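Long-range contacts in sulfate adenylyltransferase, adenylylsulfate kinase (Thiobacillus denitrificans, PDB 3CR8), which acts as an APS kinase, using ATP to phosphorylate adenosine 5'-phosphosulfate to 3'-phosphoadenylyl sulfate, while lacking ATP sulfurylase activity: residues Arg305-Glu310 with Leu327-Gly332; His176-Glu181 with Ala313-Glu318; Glu23-Glu28 with Glu132-Ala137. One frame throughout, in Å; residues are numbered along the deposited sequence.

Contact 1: Arg305-Glu310 with Leu327-Gly332; sequences RMVYVE and LLTLSG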
loop_
_atom_site.group_PDB
_atom_site.type_symbol
_atom_site.label_atom_id
_atom_site.label_comp_id
_atom_site.label_asym_id
_atom_site.label_seq_id
_atom_site.Cartn_x
_atom_site.Cartn_y
_atom_site.Cartn_z
ATOM N N ARG A 305 -8.805 13.370 -33.564
ATOM C CA ARG A 305 -8.456 13.913 -32.288
ATOM C C ARG A 305 -9.274 13.128 -31.279
ATOM O O ARG A 305 -10.488 13.192 -31.304
ATOM C CB ARG A 305 -8.790 15.395 -32.231
ATOM N N MET A 306 -8.586 12.354 -30.444
ATOM C CA MET A 306 -9.082 11.745 -29.230
ATOM C C MET A 306 -9.109 12.744 -28.080
ATOM O O MET A 306 -8.170 13.516 -27.920
ATOM C CB MET A 306 -8.213 10.539 -28.870
ATOM C CG MET A 306 -8.180 9.496 -29.950
ATOM S SD MET A 306 -9.813 8.908 -30.420
ATOM C CE MET A 306 -10.302 7.899 -28.991
ATOM N N VAL A 307 -10.182 12.739 -27.288
ATOM C CA VAL A 307 -10.228 13.573 -26.092
ATOM C C VAL A 307 -10.634 12.701 -24.921
ATOM O O VAL A 307 -11.392 11.742 -25.095
ATOM C CB VAL A 307 -11.228 14.750 -26.251
ATOM C CG1 VAL A 307 -10.855 15.638 -27.443
ATOM C CG2 VAL A 307 -12.644 14.233 -26.408
ATOM N N TYR A 308 -10.113 12.986 -23.736
ATOM C CA TYR A 308 -10.623 12.290 -22.575
ATOM C C TYR A 308 -11.904 12.979 -22.124
ATOM O O TYR A 308 -11.889 14.169 -21.806
ATOM C CB TYR A 308 -9.632 12.307 -21.443
ATOM C CG TYR A 308 -10.156 11.600 -20.231
ATOM C CD1 TYR A 308 -10.562 10.277 -20.318
ATOM C CD2 TYR A 308 -10.242 12.244 -19.000
ATOM C CE1 TYR A 308 -11.052 9.606 -19.212
ATOM C CE2 TYR A 308 -10.720 11.573 -17.880
ATOM C CZ TYR A 308 -11.124 10.248 -17.992
ATOM O OH TYR A 308 -11.611 9.558 -16.895
ATOM N N VAL A 309 -13.007 12.240 -22.102
ATOM C CA VAL A 309 -14.289 12.779 -21.705
ATOM C C VAL A 309 -14.627 12.367 -20.279
ATOM O O VAL A 309 -15.147 11.267 -20.051
ATOM C CB VAL A 309 -15.389 12.272 -22.635
ATOM C CG1 VAL A 309 -16.724 12.997 -22.358
ATOM C CG2 VAL A 309 -14.953 12.430 -24.085
ATOM N N GLU A 310 -14.350 13.261 -19.329
ATOM C CA GLU A 310 -14.480 12.965 -17.907
ATOM C C GLU A 310 -15.852 12.407 -17.600
ATOM O O GLU A 310 -15.998 11.447 -16.813
ATOM C CB GLU A 310 -14.258 14.240 -17.112
ATOM C CG GLU A 310 -13.985 14.034 -15.653
ATOM C CD GLU A 310 -13.369 15.270 -15.030
ATOM O OE1 GLU A 310 -13.928 16.374 -15.212
ATOM O OE2 GLU A 310 -12.322 15.137 -14.369
ATOM N N LEU A 327 -14.057 18.212 -21.796
ATOM C CA LEU A 327 -13.027 17.502 -22.578
ATOM C C LEU A 327 -11.610 17.753 -22.074
ATOM O O LEU A 327 -11.297 18.871 -21.664
ATOM C CB LEU A 327 -13.087 17.903 -24.042
ATOM C CG LEU A 327 -14.499 17.884 -24.596
ATOM C CD1 LEU A 327 -14.446 18.069 -26.082
ATOM C CD2 LEU A 327 -15.194 16.589 -24.234
ATOM N N LEU A 328 -10.755 16.727 -22.104
ATOM C CA LEU A 328 -9.393 16.849 -21.549
ATOM C C LEU A 328 -8.338 16.291 -22.499
ATOM O O LEU A 328 -8.506 15.222 -23.090
ATOM C CB LEU A 328 -9.278 16.179 -20.175
ATOM C CG LEU A 328 -9.921 16.882 -18.978
ATOM C CD1 LEU A 328 -9.635 16.174 -17.680
ATOM C CD2 LEU A 328 -9.381 18.269 -18.923
ATOM N N THR A 329 -7.251 17.032 -22.658
ATOM C CA THR A 329 -6.189 16.684 -23.611
ATOM C C THR A 329 -4.846 17.032 -22.981
ATOM O O THR A 329 -4.779 17.657 -21.929
ATOM C CB THR A 329 -6.277 17.519 -24.898
ATOM O OG1 THR A 329 -6.044 18.900 -24.579
ATOM C CG2 THR A 329 -7.648 17.384 -25.564
ATOM N N LEU A 330 -3.768 16.643 -23.632
ATOM C CA LEU A 330 -2.420 16.863 -23.111
ATOM C C LEU A 330 -1.526 16.815 -24.343
ATOM O O LEU A 330 -1.382 15.772 -24.974
ATOM C CB LEU A 330 -2.063 15.734 -22.129
ATOM C CG LEU A 330 -1.038 15.769 -21.006
ATOM C CD1 LEU A 330 0.163 14.962 -21.351
ATOM C CD2 LEU A 330 -0.678 17.197 -20.585
ATOM N N SER A 331 -0.967 17.947 -24.743
ATOM C CA SER A 331 -0.132 17.938 -25.946
ATOM C C SER A 331 1.163 17.176 -25.679
ATOM O O SER A 331 1.473 16.855 -24.528
ATOM C CB SER A 331 0.143 19.353 -26.463
ATOM O OG SER A 331 0.974 20.082 -25.583
ATOM N N GLY A 332 1.886 16.842 -26.746
ATOM C CA GLY A 332 3.181 16.196 -26.605
ATOM C C GLY A 332 4.228 17.210 -26.176
ATOM O O GLY A 332 5.095 16.905 -25.349
#
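A small three-stranded antiparallel sheet in the ATP-sulfurylase-like region owes one of its two strand pairings to this contact, in which strand 306-309, the middle strand, meets the short edge strand 327-328. Tyr308 and Leu328 form the hydrogen-bonded pair. Tyr308 N gives its hydrogen to Leu328 O at 2.8 Å, fairly straight at 159°. Leu328 N returns a bond of 2.8 Å to Tyr308 O, more bent at 135°; both donors lie in the plane of the carbonyl they address. Val309 and Leu327 follow as the non-hydrogen-bonded pair. On their face of the sheet Leu327 does the touching with one methyl branch: CD2 reaches Val309 CG2 at 4.2 Å, with the two side chains lying side by side, and also Val307 CG2 at 4.1 Å, where the side chains cross obliquely. Two positions along each segment from Val309 and Leu327, Val307 CG1 and Thr329 CG2 lie 4.1 Å apart, methyl beside methyl. The other face carries Tyr308 and Leu328, which run alongside each other, CB to CB 4.1 Å. Because CG of Tyr308 is anti to its backbone N (chi1 179°), the ring swings off strand 327-328, and Leu328 CD1 meets it at the rim, 4.2 Å from Tyr308 CD2. Beyond the pairing the ring of Tyr308 stacks on Trp348 and meets that of His315, while Glu310 OE1 makes a salt bridge with Arg326 of the second subunit. Strand 314-317 binds the opposite edge of strand 306-309 through Val307 and Leu316, Met306 packs on Ala178 and Phe182 of helix 177-189, and past Thr329 the chain runs on into helix 332-339.

Contact 2: His176-Glu181 with Ala313-Glu318; sequences HRAQYE and AEHLPE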
loop_
_atom_site.group_PDB
_atom_site.type_symbol
_atom_site.label_atom_id
_atom_site.label_comp_id
_atom_site.label_asym_id
_atom_site.label_seq_id
_atom_site.Cartn_x
_atom_site.Cartn_y
_atom_site.Cartn_z
ATOM N N HIS A 176 -0.054 5.570 -25.957
ATOM C CA HIS A 176 -0.682 5.826 -24.668
ATOM C C HIS A 176 -2.176 5.519 -24.705
ATOM O O HIS A 176 -2.644 4.925 -25.658
ATOM C CB HIS A 176 -0.448 7.264 -24.263
ATOM C CG HIS A 176 0.998 7.646 -24.214
ATOM N ND1 HIS A 176 1.813 7.315 -23.157
ATOM C CD2 HIS A 176 1.764 8.353 -25.081
ATOM C CE1 HIS A 176 3.030 7.790 -23.377
ATOM N NE2 HIS A 176 3.028 8.417 -24.538
ATOM N N ARG A 177 -2.925 5.933 -23.692
ATOM C CA ARG A 177 -4.302 5.478 -23.541
ATOM C C ARG A 177 -5.265 5.874 -24.670
ATOM O O ARG A 177 -6.190 5.141 -24.982
ATOM C CB ARG A 177 -4.841 5.890 -22.175
ATOM C CG ARG A 177 -6.216 5.352 -21.862
ATOM C CD ARG A 177 -6.509 5.409 -20.386
ATOM N NE ARG A 177 -5.661 4.485 -19.647
ATOM C CZ ARG A 177 -5.603 4.422 -18.322
ATOM N NH1 ARG A 177 -6.341 5.248 -17.586
ATOM N NH2 ARG A 177 -4.799 3.537 -17.739
ATOM N N ALA A 178 -5.047 7.022 -25.290
ATOM C CA ALA A 178 -5.890 7.451 -26.410
ATOM C C ALA A 178 -5.778 6.557 -27.652
ATOM O O ALA A 178 -6.783 6.084 -28.203
ATOM C CB ALA A 178 -5.595 8.894 -26.786
ATOM N N GLN A 179 -4.560 6.359 -28.127
ATOM C CA GLN A 179 -4.393 5.442 -29.229
ATOM C C GLN A 179 -4.889 4.036 -28.847
ATOM O O GLN A 179 -5.648 3.423 -29.586
ATOM C CB GLN A 179 -2.949 5.431 -29.750
ATOM C CG GLN A 179 -1.902 5.995 -28.805
ATOM C CD GLN A 179 -1.822 7.493 -28.855
ATOM O OE1 GLN A 179 -2.502 8.129 -29.650
ATOM N NE2 GLN A 179 -0.995 8.071 -28.000
ATOM N N TYR A 180 -4.478 3.539 -27.689
ATOM C CA TYR A 180 -4.944 2.245 -27.216
ATOM C C TYR A 180 -6.469 2.163 -27.246
ATOM O O TYR A 180 -7.011 1.247 -27.836
ATOM C CB TYR A 180 -4.398 1.956 -25.810
ATOM C CG TYR A 180 -5.161 0.907 -25.030
ATOM C CD1 TYR A 180 -4.837 -0.435 -25.130
ATOM C CD2 TYR A 180 -6.195 1.267 -24.180
ATOM C CE1 TYR A 180 -5.529 -1.393 -24.412
ATOM C CE2 TYR A 180 -6.908 0.322 -23.473
ATOM C CZ TYR A 180 -6.569 -1.004 -23.585
ATOM O OH TYR A 180 -7.262 -1.938 -22.848
ATOM N N GLU A 181 -7.170 3.114 -26.626
ATOM C CA GLU A 181 -8.639 3.050 -26.597
ATOM C C GLU A 181 -9.263 3.131 -28.011
ATOM O O GLU A 181 -10.262 2.462 -28.300
ATOM C CB GLU A 181 -9.248 4.074 -25.612
ATOM C CG GLU A 181 -9.419 3.543 -24.167
ATOM C CD GLU A 181 -9.960 4.611 -23.185
ATOM O OE1 GLU A 181 -9.783 4.456 -21.951
ATOM O OE2 GLU A 181 -10.559 5.612 -23.642
ATOM N N ALA A 313 -15.651 8.811 -18.407
ATOM C CA ALA A 313 -14.444 8.087 -18.026
ATOM C C ALA A 313 -13.881 7.297 -19.203
ATOM O O ALA A 313 -13.599 6.082 -19.135
ATOM C CB ALA A 313 -14.728 7.163 -16.852
ATOM N N GLU A 314 -13.758 7.952 -20.392
ATOM C CA GLU A 314 -13.172 7.295 -21.560
ATOM C C GLU A 314 -12.867 8.254 -22.684
ATOM O O GLU A 314 -13.478 9.284 -22.788
ATOM C CB GLU A 314 -14.070 6.177 -22.087
ATOM C CG GLU A 314 -15.467 6.623 -22.335
ATOM C CD GLU A 314 -16.350 5.493 -22.786
ATOM O OE1 GLU A 314 -15.936 4.338 -22.575
ATOM O OE2 GLU A 314 -17.440 5.762 -23.355
ATOM N N HIS A 315 -11.904 7.899 -23.524
ATOM C CA HIS A 315 -11.552 8.699 -24.685
ATOM C C HIS A 315 -12.507 8.431 -25.827
ATOM O O HIS A 315 -12.913 7.296 -26.081
ATOM C CB HIS A 315 -10.154 8.358 -25.165
ATOM C CG HIS A 315 -9.089 8.617 -24.153
ATOM N ND1 HIS A 315 -8.258 9.720 -24.209
ATOM C CD2 HIS A 315 -8.719 7.919 -23.054
ATOM C CE1 HIS A 315 -7.408 9.676 -23.198
ATOM N NE2 HIS A 315 -7.669 8.595 -22.481
ATOM N N LEU A 316 -12.847 9.499 -26.521
ATOM C CA LEU A 316 -13.700 9.429 -27.682
ATOM C C LEU A 316 -13.065 10.311 -28.742
ATOM O O LEU A 316 -12.362 11.287 -28.439
ATOM C CB LEU A 316 -15.120 9.952 -27.358
ATOM C CG LEU A 316 -15.905 9.185 -26.298
ATOM C CD1 LEU A 316 -17.155 9.967 -25.870
ATOM C CD2 LEU A 316 -16.244 7.772 -26.803
ATOM N N PRO A 317 -13.326 9.987 -30.004
ATOM C CA PRO A 317 -13.025 10.971 -31.039
ATOM C C PRO A 317 -13.791 12.260 -30.742
ATOM O O PRO A 317 -14.953 12.223 -30.322
ATOM C CB PRO A 317 -13.522 10.292 -32.315
ATOM C CG PRO A 317 -13.522 8.835 -31.998
ATOM C CD PRO A 317 -13.904 8.753 -30.559
ATOM N N GLU A 318 -13.131 13.386 -30.940
ATOM C CA GLU A 318 -13.617 14.666 -30.451
ATOM C C GLU A 318 -15.031 14.926 -30.917
ATOM O O GLU A 318 -15.846 15.517 -30.200
ATOM C CB GLU A 318 -12.716 15.771 -30.966
ATOM C CG GLU A 318 -13.204 17.161 -30.688
ATOM C CD GLU A 318 -12.206 18.207 -31.152
ATOM O OE1 GLU A 318 -11.814 18.168 -32.339
ATOM O OE2 GLU A 318 -11.801 19.058 -30.330
#
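His315 lays one face of its imidazole across the first turn of helix 177-189, with Ala178 CA 3.9 Å above the ring plane and displaced toward the rim. Ala178 CB comes in at the ND1 corner, 3.8 Å away. At the other ring nitrogen the aliphatic part of Arg177 runs past, its CG 3.6 Å from His315 NE2; the chain then bends at chi3, carrying the guanidinium away to a cation-pi contact with Phe351. The third partner is Glu181, one turn on along the helix. Its chain is extended beyond CG, so the carboxylate reaches strand 314-317 and takes the backbone N-H of His315: His315 N to Glu181 OE2 is 2.7 Å, nearly straight at 160°, the oxygen being met almost along its C-O axis. The same oxygen lies 3.0 Å from His315 CD2, near the ring plane, with carboxylate and imidazole turned 70° apart. The axes of the helix and strand segments cross at -70°, and His315 and Glu181 are the residues whose side chains set out toward the other segment. Glu314 brushes Glu181 OE2 with its CB, whereas its carboxylate forms salt bridges with Arg312 and with Arg337 of the second subunit. His315 NE2 is hydrogen-bonded to Trp348 O, so both the backbone and the ring of this buried residue are held by polar bonds. A carbonyl as partner implies a proton on NE2, and the carboxylate at the ring's edge, 4.3 Å from Glu181 OE2 to His315 NE2, would be expected to stabilise any positive charge on the imidazole.

Contact 3: Glu23-Glu28 with Glu132-Ala137; sequences EALKHE and EVEGAA
No ring takes part here; the flat groups are the peptide joining Gly135 to Ala136 and the carboxylate of Glu134. Over one face of that peptide sits Leu25 CD1, 3.6 Å from Gly135 O and 3.9 Å from Gly135 C. The other methyl, Leu25 CD2, stands almost directly above Glu134 OE1, over one face of the carboxylate, at 4.2 Å. Leu25 therefore carries the contact: it points from helix 22-30 at the end of strand 126-135, with CG anti to the carbonyl carbon (chi1 -66°), and both of its methyls face the base of Glu134 from the helix side, CD1 and CD2 each 4.2 Å from Glu134 CB. The two side chains cross at about a right angle. Nearer the backbone, Leu25 CB faces Ala136 CB at 4.4 Å, and the methylene Lys26 CG touches the same methyl at 4.2 Å, so Ala136 is met by two successive helix residues. An alanine in place of Leu25 would remove both methyl branches and would probably leave the Gly135 peptide and the stem of Glu134 poorly packed against the helix. No hydrogen bond links the two segments directly. The charged ends are served by neighbours: Glu134 makes salt bridges with Arg101 through OE1 and with Lys21 through OE2. Arg101 also pairs with Glu28 of the helix, and this probably offsets the repulsion between the two acids, whose OE1 atoms are 5.7 Å apart. Leu25 and Ala136 both pack on Met111 of strand 111-117, which pairs with strand 126-135. Such apolar seating of a short helix on the mixed beta sheet belongs to the PUA-like domain at the N-terminus, a domain found in ATP sulfurylases.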
loop_
_atom_site.group_PDB
_atom_site.type_symbol
_atom_site.label_atom_id
_atom_site.label_comp_id
_atom_site.label_asym_id
_atom_site.label_seq_id
_atom_site.Cartn_x
_atom_site.Cartn_y
_atom_site.Cartn_z
ATOM N N GLU A 23 24.123 -21.417 -51.798
ATOM C CA GLU A 23 25.569 -21.655 -51.812
ATOM C C GLU A 23 26.206 -21.081 -53.070
ATOM O O GLU A 23 27.270 -20.463 -53.017
ATOM C CB GLU A 23 25.909 -23.149 -51.671
ATOM C CG GLU A 23 26.546 -23.513 -50.334
ATOM C CD GLU A 23 25.934 -22.737 -49.171
ATOM O OE1 GLU A 23 26.612 -21.828 -48.628
ATOM O OE2 GLU A 23 24.771 -23.026 -48.808
ATOM N N ALA A 24 25.547 -21.292 -54.202
ATOM C CA ALA A 24 26.007 -20.740 -55.463
ATOM C C ALA A 24 26.177 -19.217 -55.393
ATOM O O ALA A 24 27.115 -18.676 -55.960
ATOM C CB ALA A 24 25.055 -21.125 -56.578
ATOM N N LEU A 25 25.284 -18.527 -54.690
ATOM C CA LEU A 25 25.364 -17.066 -54.594
ATOM C C LEU A 25 26.486 -16.604 -53.684
ATOM O O LEU A 25 27.254 -15.721 -54.045
ATOM C CB LEU A 25 24.033 -16.466 -54.129
ATOM C CG LEU A 25 22.853 -16.607 -55.100
ATOM C CD1 LEU A 25 21.535 -16.257 -54.425
ATOM C CD2 LEU A 25 23.073 -15.773 -56.353
ATOM N N LYS A 26 26.580 -17.192 -52.500
ATOM C CA LYS A 26 27.691 -16.883 -51.600
ATOM C C LYS A 26 29.048 -17.174 -52.261
ATOM O O LYS A 26 30.031 -16.512 -51.971
ATOM C CB LYS A 26 27.540 -17.615 -50.253
ATOM C CG LYS A 26 26.455 -17.010 -49.360
ATOM C CD LYS A 26 26.329 -17.655 -47.981
ATOM C CE LYS A 26 25.375 -16.824 -47.102
ATOM N NZ LYS A 26 25.035 -17.444 -45.785
ATOM N N HIS A 27 29.095 -18.150 -53.179
ATOM C CA HIS A 27 30.333 -18.408 -53.915
ATOM C C HIS A 27 30.601 -17.332 -54.988
ATOM O O HIS A 27 31.662 -16.693 -54.979
ATOM C CB HIS A 27 30.398 -19.834 -54.508
ATOM C CG HIS A 27 31.679 -20.113 -55.227
ATOM N ND1 HIS A 27 32.875 -20.290 -54.566
ATOM C CD2 HIS A 27 31.965 -20.186 -56.547
ATOM C CE1 HIS A 27 33.839 -20.482 -55.447
ATOM N NE2 HIS A 27 33.313 -20.425 -56.656
ATOM N N GLU A 28 29.629 -17.121 -55.894
ATOM C CA GLU A 28 29.790 -16.167 -57.007
ATOM C C GLU A 28 30.201 -14.797 -56.519
ATOM O O GLU A 28 31.058 -14.149 -57.108
ATOM C CB GLU A 28 28.523 -16.014 -57.851
ATOM C CG GLU A 28 28.615 -14.880 -58.869
ATOM C CD GLU A 28 27.370 -14.746 -59.710
ATOM O OE1 GLU A 28 26.420 -15.542 -59.520
ATOM O OE2 GLU A 28 27.344 -13.840 -60.566
ATOM N N GLU A 132 17.103 -6.707 -61.116
ATOM C CA GLU A 132 16.589 -7.854 -60.397
ATOM C C GLU A 132 17.505 -8.230 -59.248
ATOM O O GLU A 132 18.712 -7.999 -59.290
ATOM C CB GLU A 132 16.441 -9.023 -61.341
ATOM C CG GLU A 132 15.442 -8.767 -62.435
ATOM C CD GLU A 132 14.076 -8.505 -61.896
ATOM O OE1 GLU A 132 13.639 -9.244 -61.000
ATOM O OE2 GLU A 132 13.428 -7.551 -62.359
ATOM N N VAL A 133 16.931 -8.800 -58.204
ATOM C CA VAL A 133 17.706 -9.114 -57.015
ATOM C C VAL A 133 17.619 -10.604 -56.740
ATOM O O VAL A 133 16.557 -11.188 -56.890
ATOM C CB VAL A 133 17.202 -8.317 -55.788
ATOM C CG1 VAL A 133 17.906 -8.774 -54.526
ATOM C CG2 VAL A 133 17.414 -6.842 -56.006
ATOM N N GLU A 134 18.746 -11.222 -56.378
ATOM C CA GLU A 134 18.749 -12.619 -55.934
ATOM C C GLU A 134 19.356 -12.653 -54.554
ATOM O O GLU A 134 20.531 -12.317 -54.383
ATOM C CB GLU A 134 19.557 -13.536 -56.867
ATOM C CG GLU A 134 18.941 -13.797 -58.234
ATOM C CD GLU A 134 19.960 -14.293 -59.267
ATOM O OE1 GLU A 134 21.066 -13.723 -59.361
ATOM O OE2 GLU A 134 19.653 -15.244 -60.009
ATOM N N GLY A 135 18.553 -13.071 -53.579
ATOM C CA GLY A 135 18.977 -13.070 -52.191
ATOM C C GLY A 135 19.543 -14.354 -51.611
ATOM O O GLY A 135 19.061 -15.459 -51.883
ATOM N N ALA A 136 20.572 -14.190 -50.790
ATOM C CA ALA A 136 21.194 -15.303 -50.072
ATOM C C ALA A 136 20.774 -15.312 -48.605
ATOM O O ALA A 136 20.311 -16.325 -48.091
ATOM C CB ALA A 136 22.710 -15.198 -50.169
ATOM N N ALA A 137 20.954 -14.165 -47.953
ATOM C CA ALA A 137 20.666 -13.976 -46.546
ATOM C C ALA A 137 19.932 -12.666 -46.298
ATOM O O ALA A 137 20.037 -11.735 -47.090
ATOM C CB ALA A 137 21.945 -13.975 -45.762
#

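Contacts 1 and 2 hold one small sheet from different directions: contact 1 joins its middle strand to an edge strand by backbone bonds, while contact 2 ties the other edge strand to helix 177-189 through a carboxylate and an imidazole. Their centres are 8 Å apart, and Val307 and Leu316 pair between them. Contact 1 is partly buried and contact 2 lies at the surface; at both, acidic residues reach the second subunit. Contact 3 is buried and largely apolar, without a hydrogen bond across it, and belongs to the PUA-like domain, its centre about 52 Å from that of contact 1 and untouched by the other chains of the assembly.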